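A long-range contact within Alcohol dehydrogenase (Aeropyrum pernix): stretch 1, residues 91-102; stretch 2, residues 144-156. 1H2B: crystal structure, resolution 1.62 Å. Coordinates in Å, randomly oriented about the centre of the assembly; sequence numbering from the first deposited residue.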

ATOM      1  N   GLY B  91     -27.347 -15.078 -23.950  1.00 24.73           N
ATOM      2  CA  GLY B  91     -26.544 -13.941 -23.537  1.00 26.03           C
ATOM      3  C   GLY B  91     -25.102 -14.220 -23.162  1.00 25.35           C
ATOM      4  O   GLY B  91     -24.315 -13.275 -23.083  1.00 28.25           O
ATOM      5  N   VAL B  92     -24.735 -15.493 -22.974  1.00 23.18           N
ATOM      6  CA  VAL B  92     -23.364 -15.846 -22.635  1.00 22.89           C
ATOM      7  C   VAL B  92     -22.481 -15.639 -23.854  1.00 23.08           C
ATOM      8  O   VAL B  92     -22.753 -16.180 -24.917  1.00 23.73           O
ATOM      9  CB  VAL B  92     -23.286 -17.322 -22.171  1.00 20.07           C
ATOM     10  CG1 VAL B  92     -21.782 -17.771 -21.972  1.00 24.53           C
ATOM     11  CG2 VAL B  92     -24.050 -17.490 -20.879  1.00 21.58           C
ATOM     12  N   GLU B  93     -21.428 -14.838 -23.701  1.00 22.53           N
ATOM     13  CA  GLU B  93     -20.566 -14.542 -24.849  1.00 26.11           C
ATOM     14  C   GLU B  93     -19.258 -15.316 -24.861  1.00 22.39           C
ATOM     15  O   GLU B  93     -18.687 -15.610 -23.802  1.00 23.63           O
ATOM     16  CB  GLU B  93     -20.302 -13.033 -24.938  1.00 27.07           C
ATOM     17  CG  GLU B  93     -21.556 -12.201 -24.734  1.00 36.84           C
ATOM     18  CD  GLU B  93     -21.266 -10.727 -24.531  1.00 49.06           C
ATOM     19  OE1 GLU B  93     -21.554 -10.200 -23.426  1.00 55.27           O
ATOM     20  OE2 GLU B  93     -20.766 -10.092 -25.481  1.00 53.98           O
ATOM     21  N   GLY B  94     -18.752 -15.604 -26.059  1.00 21.13           N
ATOM     22  CA  GLY B  94     -17.408 -16.132 -26.251  1.00 23.15           C
ATOM     23  C   GLY B  94     -17.178 -17.578 -25.804  1.00 22.36           C
ATOM     24  O   GLY B  94     -16.046 -18.016 -25.720  1.00 24.91           O
ATOM     25  N   LEU B  95     -18.261 -18.304 -25.550  1.00 19.44           N
ATOM     26  CA  LEU B  95     -18.171 -19.718 -25.118  1.00 19.45           C
ATOM     27  C   LEU B  95     -19.039 -20.635 -25.934  1.00 19.97           C
ATOM     28  O   LEU B  95     -20.215 -20.366 -26.120  1.00 23.48           O
ATOM     29  CB  LEU B  95     -18.567 -19.825 -23.625  1.00 19.23           C
ATOM     30  CG  LEU B  95     -17.648 -19.115 -22.621  1.00 18.41           C
ATOM     31  CD1 LEU B  95     -18.313 -19.011 -21.218  1.00 18.98           C
ATOM     32  CD2 LEU B  95     -16.287 -19.791 -22.569  1.00 17.79           C
ATOM     33  N   GLU B  96     -18.454 -21.726 -26.399  1.00 19.32           N
ATOM     34  CA  GLU B  96     -19.225 -22.701 -27.168  1.00 20.12           C
ATOM     35  C   GLU B  96     -18.726 -24.099 -26.882  1.00 18.89           C
ATOM     36  O   GLU B  96     -17.595 -24.315 -26.412  1.00 19.91           O
ATOM     37  CB  GLU B  96     -19.262 -22.338 -28.663  1.00 24.92           C
ATOM     38  CG  GLU B  96     -17.941 -22.430 -29.350  1.00 22.06           C
ATOM     39  CD  GLU B  96     -17.926 -21.858 -30.780  1.00 20.50           C
ATOM     40  OE1 GLU B  96     -18.922 -21.317 -31.278  1.00 26.22           O
ATOM     41  OE2 GLU B  96     -16.863 -21.938 -31.367  1.00 22.21           O
ATOM     42  N   LYS B  97     -19.592 -25.067 -27.183  1.00 19.22           N
ATOM     43  CA  LYS B  97     -19.278 -26.461 -26.947  1.00 18.47           C
ATOM     44  C   LYS B  97     -17.872 -26.786 -27.401  1.00 21.19           C
ATOM     45  O   LYS B  97     -17.485 -26.507 -28.546  1.00 20.21           O
ATOM     46  CB  LYS B  97     -20.332 -27.406 -27.622  1.00 18.45           C
ATOM     47  CG  LYS B  97     -19.989 -28.899 -27.403  1.00 19.63           C
ATOM     48  CD  LYS B  97     -21.196 -29.842 -27.461  1.00 24.44           C
ATOM     49  CE  LYS B  97     -20.689 -31.296 -27.311  1.00 22.15           C
ATOM     50  NZ  LYS B  97     -21.786 -32.280 -27.129  1.00 27.49           N
ATOM     51  N   GLY B  98     -17.119 -27.408 -26.509  1.00 17.22           N
ATOM     52  CA  GLY B  98     -15.774 -27.886 -26.784  1.00 18.43           C
ATOM     53  C   GLY B  98     -14.674 -26.964 -26.261  1.00 21.25           C
ATOM     54  O   GLY B  98     -13.508 -27.408 -26.215  1.00 21.06           O
ATOM     55  N   ASP B  99     -15.007 -25.724 -25.880  1.00 18.92           N
ATOM     56  CA  ASP B  99     -13.953 -24.791 -25.475  1.00 17.13           C
ATOM     57  C   ASP B  99     -13.360 -25.286 -24.142  1.00 16.73           C
ATOM     58  O   ASP B  99     -14.118 -25.508 -23.201  1.00 16.65           O
ATOM     59  CB  ASP B  99     -14.515 -23.398 -25.240  1.00 17.23           C
ATOM     60  CG  ASP B  99     -14.851 -22.642 -26.520  1.00 16.71           C
ATOM     61  OD1 ASP B  99     -14.342 -23.077 -27.580  1.00 21.37           O
ATOM     62  OD2 ASP B  99     -15.580 -21.599 -26.475  1.00 19.93           O
ATOM     63  N   PRO B 100     -12.046 -25.413 -24.026  1.00 16.67           N
ATOM     64  CA  PRO B 100     -11.456 -25.800 -22.737  1.00 16.18           C
ATOM     65  C   PRO B 100     -11.477 -24.633 -21.762  1.00 15.75           C
ATOM     66  O   PRO B 100     -11.216 -23.481 -22.138  1.00 16.16           O
ATOM     67  CB  PRO B 100     -10.011 -26.170 -23.087  1.00 17.47           C
ATOM     68  CG  PRO B 100      -9.727 -25.262 -24.347  1.00 19.00           C
ATOM     69  CD  PRO B 100     -11.034 -25.310 -25.113  1.00 17.24           C
ATOM     70  N   VAL B 101     -11.776 -24.959 -20.505  1.00 15.40           N
ATOM     71  CA  VAL B 101     -11.977 -23.915 -19.497  1.00 15.49           C
ATOM     72  C   VAL B 101     -11.489 -24.393 -18.133  1.00 14.44           C
ATOM     73  O   VAL B 101     -11.394 -25.617 -17.836  1.00 14.41           O
ATOM     74  CB  VAL B 101     -13.467 -23.506 -19.341  1.00 15.72           C
ATOM     75  CG1 VAL B 101     -14.005 -22.866 -20.649  1.00 15.17           C
ATOM     76  CG2 VAL B 101     -14.360 -24.702 -18.895  1.00 17.17           C
ATOM     77  N   ILE B 102     -11.156 -23.409 -17.296  1.00 16.08           N
ATOM     78  CA  ILE B 102     -10.905 -23.651 -15.886  1.00 14.29           C
ATOM     79  C   ILE B 102     -11.915 -22.809 -15.128  1.00 13.54           C
ATOM     80  O   ILE B 102     -12.288 -21.715 -15.541  1.00 14.98           O
ATOM     81  CB  ILE B 102      -9.428 -23.324 -15.481  1.00 13.13           C
ATOM     82  CG1 ILE B 102      -9.200 -23.611 -13.959  1.00 15.83           C
ATOM     83  CG2 ILE B 102      -9.058 -21.828 -15.783  1.00 15.77           C
ATOM     84  CD1 ILE B 102      -7.676 -23.655 -13.655  1.00 16.96           C
ATOM     85  N   SER B 144     -21.527 -20.488 -13.534  1.00 16.98           N
ATOM     86  CA  SER B 144     -21.818 -19.170 -14.135  1.00 15.84           C
ATOM     87  C   SER B 144     -20.717 -18.826 -15.128  1.00 15.48           C
ATOM     88  O   SER B 144     -19.549 -19.145 -14.944  1.00 16.41           O
ATOM     89  CB  SER B 144     -21.853 -18.086 -13.079  1.00 19.09           C
ATOM     90  OG  SER B 144     -21.849 -16.782 -13.698  1.00 19.60           O
ATOM     91  N   HIS B 145     -21.085 -18.140 -16.223  1.00 15.92           N
ATOM     92  CA  HIS B 145     -20.073 -17.692 -17.168  1.00 16.34           C
ATOM     93  C   HIS B 145     -19.059 -16.775 -16.465  1.00 14.99           C
ATOM     94  O   HIS B 145     -17.907 -16.722 -16.912  1.00 16.68           O
ATOM     95  CB  HIS B 145     -20.716 -16.933 -18.375  1.00 16.12           C
ATOM     96  CG  HIS B 145     -21.209 -15.571 -18.028  1.00 18.85           C
ATOM     97  ND1 HIS B 145     -22.475 -15.336 -17.543  1.00 22.45           N
ATOM     98  CD2 HIS B 145     -20.592 -14.358 -18.064  1.00 21.03           C
ATOM     99  CE1 HIS B 145     -22.620 -14.047 -17.284  1.00 26.82           C
ATOM    100  NE2 HIS B 145     -21.499 -13.432 -17.605  1.00 23.04           N
ATOM    101  N   ARG B 146     -19.483 -16.129 -15.373  1.00 15.08           N
ATOM    102  CA  ARG B 146     -18.581 -15.248 -14.610  1.00 15.17           C
ATOM    103  C   ARG B 146     -17.448 -16.055 -13.945  1.00 16.04           C
ATOM    104  O   ARG B 146     -16.440 -15.465 -13.548  1.00 15.97           O
ATOM    105  CB  ARG B 146     -19.305 -14.437 -13.545  1.00 15.75           C
ATOM    106  CG  ARG B 146     -20.169 -13.352 -14.169  1.00 28.27           C
ATOM    107  CD  ARG B 146     -20.809 -12.466 -13.116  1.00 30.24           C
ATOM    108  NE  ARG B 146     -19.937 -11.313 -12.903  1.00 48.59           N
ATOM    109  CZ  ARG B 146     -19.183 -11.119 -11.831  1.00 40.04           C
ATOM    110  NH1 ARG B 146     -19.196 -11.982 -10.831  1.00 48.00           N
ATOM    111  NH2 ARG B 146     -18.422 -10.044 -11.754  1.00 42.58           N
ATOM    112  N   SER B 147     -17.602 -17.368 -13.839  1.00 15.72           N
ATOM    113  CA  SER B 147     -16.594 -18.205 -13.175  1.00 14.53           C
ATOM    114  C   SER B 147     -15.636 -18.804 -14.180  1.00 14.08           C
ATOM    115  O   SER B 147     -14.688 -19.483 -13.823  1.00 16.77           O
ATOM    116  CB  SER B 147     -17.298 -19.370 -12.418  1.00 14.49           C
ATOM    117  OG  SER B 147     -18.291 -18.877 -11.546  1.00 16.67           O
ATOM    118  N   VAL B 148     -15.927 -18.621 -15.477  1.00 15.01           N
ATOM    119  CA  VAL B 148     -15.149 -19.293 -16.500  1.00 15.79           C
ATOM    120  C   VAL B 148     -13.926 -18.503 -16.971  1.00 16.85           C
ATOM    121  O   VAL B 148     -14.028 -17.302 -17.262  1.00 17.22           O
ATOM    122  CB  VAL B 148     -16.045 -19.563 -17.745  1.00 15.16           C
ATOM    123  CG1 VAL B 148     -15.249 -20.168 -18.913  1.00 16.81           C
ATOM    124  CG2 VAL B 148     -17.134 -20.523 -17.366  1.00 16.26           C
ATOM    125  N   ILE B 149     -12.805 -19.201 -17.079  1.00 15.21           N
ATOM    126  CA  ILE B 149     -11.629 -18.671 -17.782  1.00 18.06           C
ATOM    127  C   ILE B 149     -11.319 -19.623 -18.917  1.00 17.18           C
ATOM    128  O   ILE B 149     -11.091 -20.814 -18.707  1.00 16.16           O
ATOM    129  CB  ILE B 149     -10.436 -18.524 -16.836  1.00 17.03           C
ATOM    130  CG1 ILE B 149     -10.717 -17.364 -15.901  1.00 18.05           C
ATOM    131  CG2 ILE B 149      -9.147 -18.261 -17.680  1.00 20.68           C
ATOM    132  CD1 ILE B 149      -9.631 -17.225 -14.870  1.00 19.97           C
ATOM    133  N   LYS B 150     -11.320 -19.077 -20.137  1.00 19.96           N
ATOM    134  CA  LYS B 150     -10.990 -19.856 -21.316  1.00 20.82           C
ATOM    135  C   LYS B 150      -9.497 -20.120 -21.424  1.00 22.21           C
ATOM    136  O   LYS B 150      -8.666 -19.225 -21.207  1.00 23.03           O
ATOM    137  CB  LYS B 150     -11.450 -19.083 -22.562  1.00 22.27           C
ATOM    138  CG  LYS B 150     -12.885 -19.148 -22.763  1.00 25.46           C
ATOM    139  CD  LYS B 150     -13.310 -18.334 -23.992  1.00 29.59           C
ATOM    140  CE  LYS B 150     -12.925 -19.014 -25.270  1.00 31.51           C
ATOM    141  NZ  LYS B 150     -13.318 -18.101 -26.410  1.00 30.10           N
ATOM    142  N   LEU B 151      -9.156 -21.374 -21.736  1.00 17.39           N
ATOM    143  CA  LEU B 151      -7.795 -21.785 -21.939  1.00 18.06           C
ATOM    144  C   LEU B 151      -7.532 -21.852 -23.431  1.00 19.74           C
ATOM    145  O   LEU B 151      -8.472 -21.786 -24.254  1.00 22.03           O
ATOM    146  CB  LEU B 151      -7.591 -23.145 -21.279  1.00 18.52           C
ATOM    147  CG  LEU B 151      -7.748 -23.003 -19.761  1.00 21.36           C
ATOM    148  CD1 LEU B 151      -7.821 -24.324 -19.139  1.00 19.89           C
ATOM    149  CD2 LEU B 151      -6.548 -22.235 -19.221  1.00 24.13           C
ATOM    150  N   PRO B 152      -6.262 -21.921 -23.811  1.00 20.25           N
ATOM    151  CA  PRO B 152      -5.953 -21.976 -25.252  1.00 23.89           C
ATOM    152  C   PRO B 152      -6.661 -23.161 -25.891  1.00 23.23           C
ATOM    153  O   PRO B 152      -6.674 -24.264 -25.340  1.00 23.72           O
ATOM    154  CB  PRO B 152      -4.438 -22.155 -25.265  1.00 26.01           C
ATOM    155  CG  PRO B 152      -3.996 -21.455 -23.990  1.00 23.87           C
ATOM    156  CD  PRO B 152      -5.044 -21.922 -22.988  1.00 22.29           C
ATOM    157  N   LYS B 153      -7.265 -22.895 -27.051  1.00 28.20           N
ATOM    158  CA  LYS B 153      -8.131 -23.842 -27.741  1.00 29.54           C
ATOM    159  C   LYS B 153      -7.401 -25.147 -28.053  1.00 29.83           C
ATOM    160  O   LYS B 153      -7.985 -26.237 -28.008  1.00 32.00           O
ATOM    161  CB  LYS B 153      -8.655 -23.181 -29.012  1.00 30.89           C
ATOM    162  CG  LYS B 153      -9.866 -23.883 -29.570  1.00 35.12           C
ATOM    163  CD  LYS B 153     -10.457 -23.144 -30.749  1.00 46.45           C
ATOM    164  CE  LYS B 153     -11.708 -23.875 -31.212  1.00 47.61           C
ATOM    165  NZ  LYS B 153     -11.386 -25.150 -31.935  1.00 52.27           N
ATOM    166  N   ASP B 154      -6.108 -25.011 -28.312  1.00 31.27           N
ATOM    167  CA  ASP B 154      -5.216 -26.100 -28.670  1.00 36.79           C
ATOM    168  C   ASP B 154      -4.733 -26.995 -27.505  1.00 34.62           C
ATOM    169  O   ASP B 154      -4.026 -27.989 -27.730  1.00 34.68           O
ATOM    170  CB  ASP B 154      -3.981 -25.497 -29.373  1.00 38.66           C
ATOM    171  CG  ASP B 154      -3.454 -24.225 -28.668  1.00 48.01           C
ATOM    172  OD1 ASP B 154      -4.027 -23.122 -28.879  1.00 53.01           O
ATOM    173  OD2 ASP B 154      -2.476 -24.231 -27.883  1.00 54.24           O
ATOM    174  N   ILE B 155      -5.074 -26.662 -26.261  1.00 28.88           N
ATOM    175  CA  ILE B 155      -4.456 -27.376 -25.132  1.00 24.62           C
ATOM    176  C   ILE B 155      -4.796 -28.864 -25.186  1.00 24.57           C
ATOM    177  O   ILE B 155      -5.919 -29.231 -25.505  1.00 27.37           O
ATOM    178  CB  ILE B 155      -4.894 -26.737 -23.758  1.00 22.48           C
ATOM    179  CG1 ILE B 155      -4.058 -27.303 -22.607  1.00 26.06           C
ATOM    180  CG2 ILE B 155      -6.390 -26.996 -23.474  1.00 27.70           C
ATOM    181  CD1 ILE B 155      -4.178 -26.458 -21.306  1.00 26.88           C
ATOM    182  N   SER B 156      -3.833 -29.715 -24.859  1.00 26.75           N
ATOM    183  CA  SER B 156      -4.065 -31.145 -24.808  1.00 25.61           C
ATOM    184  C   SER B 156      -4.900 -31.496 -23.593  1.00 25.99           C
ATOM    185  O   SER B 156      -4.880 -30.757 -22.599  1.00 25.82           O
ATOM    186  CB  SER B 156      -2.742 -31.912 -24.752  1.00 27.56           C
ATOM    187  OG  SER B 156      -2.069 -31.764 -23.494  1.00 27.18           O
TER
HETATM  188  O   HOH W   1     -11.173 -22.013 -24.568  1.00 23.88           O

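Residues 100-102, the start of a strand that continues later in the chain, and the short strand 148-150 run antiparallel and form the spine of this contact, which buries 695 Å² summed over both sides. Ile 102 and Ile 149 are a hydrogen-bonded pair: Ile 102 N donates to Ile 149 O (3.0 Å) and Ile 149 N to Ile 102 O (3.0 Å). Val 101 and Lys 150 form the neighbouring non-hydrogen-bonded pair, their CA atoms 4.6 Å apart; Val 101 CA also makes a CA-H...O contact with Ile 149 O (3.3 Å). Beyond it, Leu 151 N donates almost straight to Pro 100 O (3.0 Å). A proline has no amide hydrogen to give, but its carbonyl serves fully here: water 1 donates both to Pro 100 O (2.8 Å from the water O) and to Leu 151 O (2.7 Å from the water O).

Ile 102 and Ile 149 share one face of the sheet. Ile 102, with chi1 t and chi2 t, sets CG2 3.7 Å from CB of Ile 149, itself m,t, while the end of the Ile 102 side chain leads away from the other stretch. Leu 151, in the m,t rotamer, brings CD1 to 4.1 Å from Ile 102 CB. These aliphatic chains are buried, as suits side chains with no polar groups to satisfy.

The face of Val 101 and Lys 150 is mixed. Val 101, chi1 m, packs CG1 against Val 148 CG1 at 3.4 Å. Leu 95, also m,t, points toward the second stretch and places CD2 3.8 Å from Val 148 CG1 and 3.5 Å from Lys 150 CG, so the lysine's aliphatic part lies against leucine. Lys 150 has chi1 m and is extended at chi2 and chi4 but turns at chi3 (p, 73°); its NZ reaches the loop and donates to Gly 94 O (2.8 Å). The carboxylate of Asp 99 is nearby, but OD2 stays 4.2 Å from Lys 150 NZ, beyond a salt bridge. That same OD2 accepts from Glu 96 N (2.9 Å), bracing the type II turn from Glu 96 to Asp 99, where Gly 98 has backbone angles that call for glycine.

At one end of the contact, the ring of Pro 100 points toward the second stretch, with CB 3.7 Å from Ile 155 CG2 and CG 3.4 Å from Pro 152 O; its compact, apolar ring suits this buried site beside the type I turn from Pro 152 to Ile 155. At the other end, Val 92, chi1 t, sets CG1 3.8 Å from His 145 CB, a carbon-to-carbon contact between two partly exposed residues. His 145 points toward the first stretch with chi1 p (73°), and its ND1 is hydrogen-bonded elsewhere in the structure.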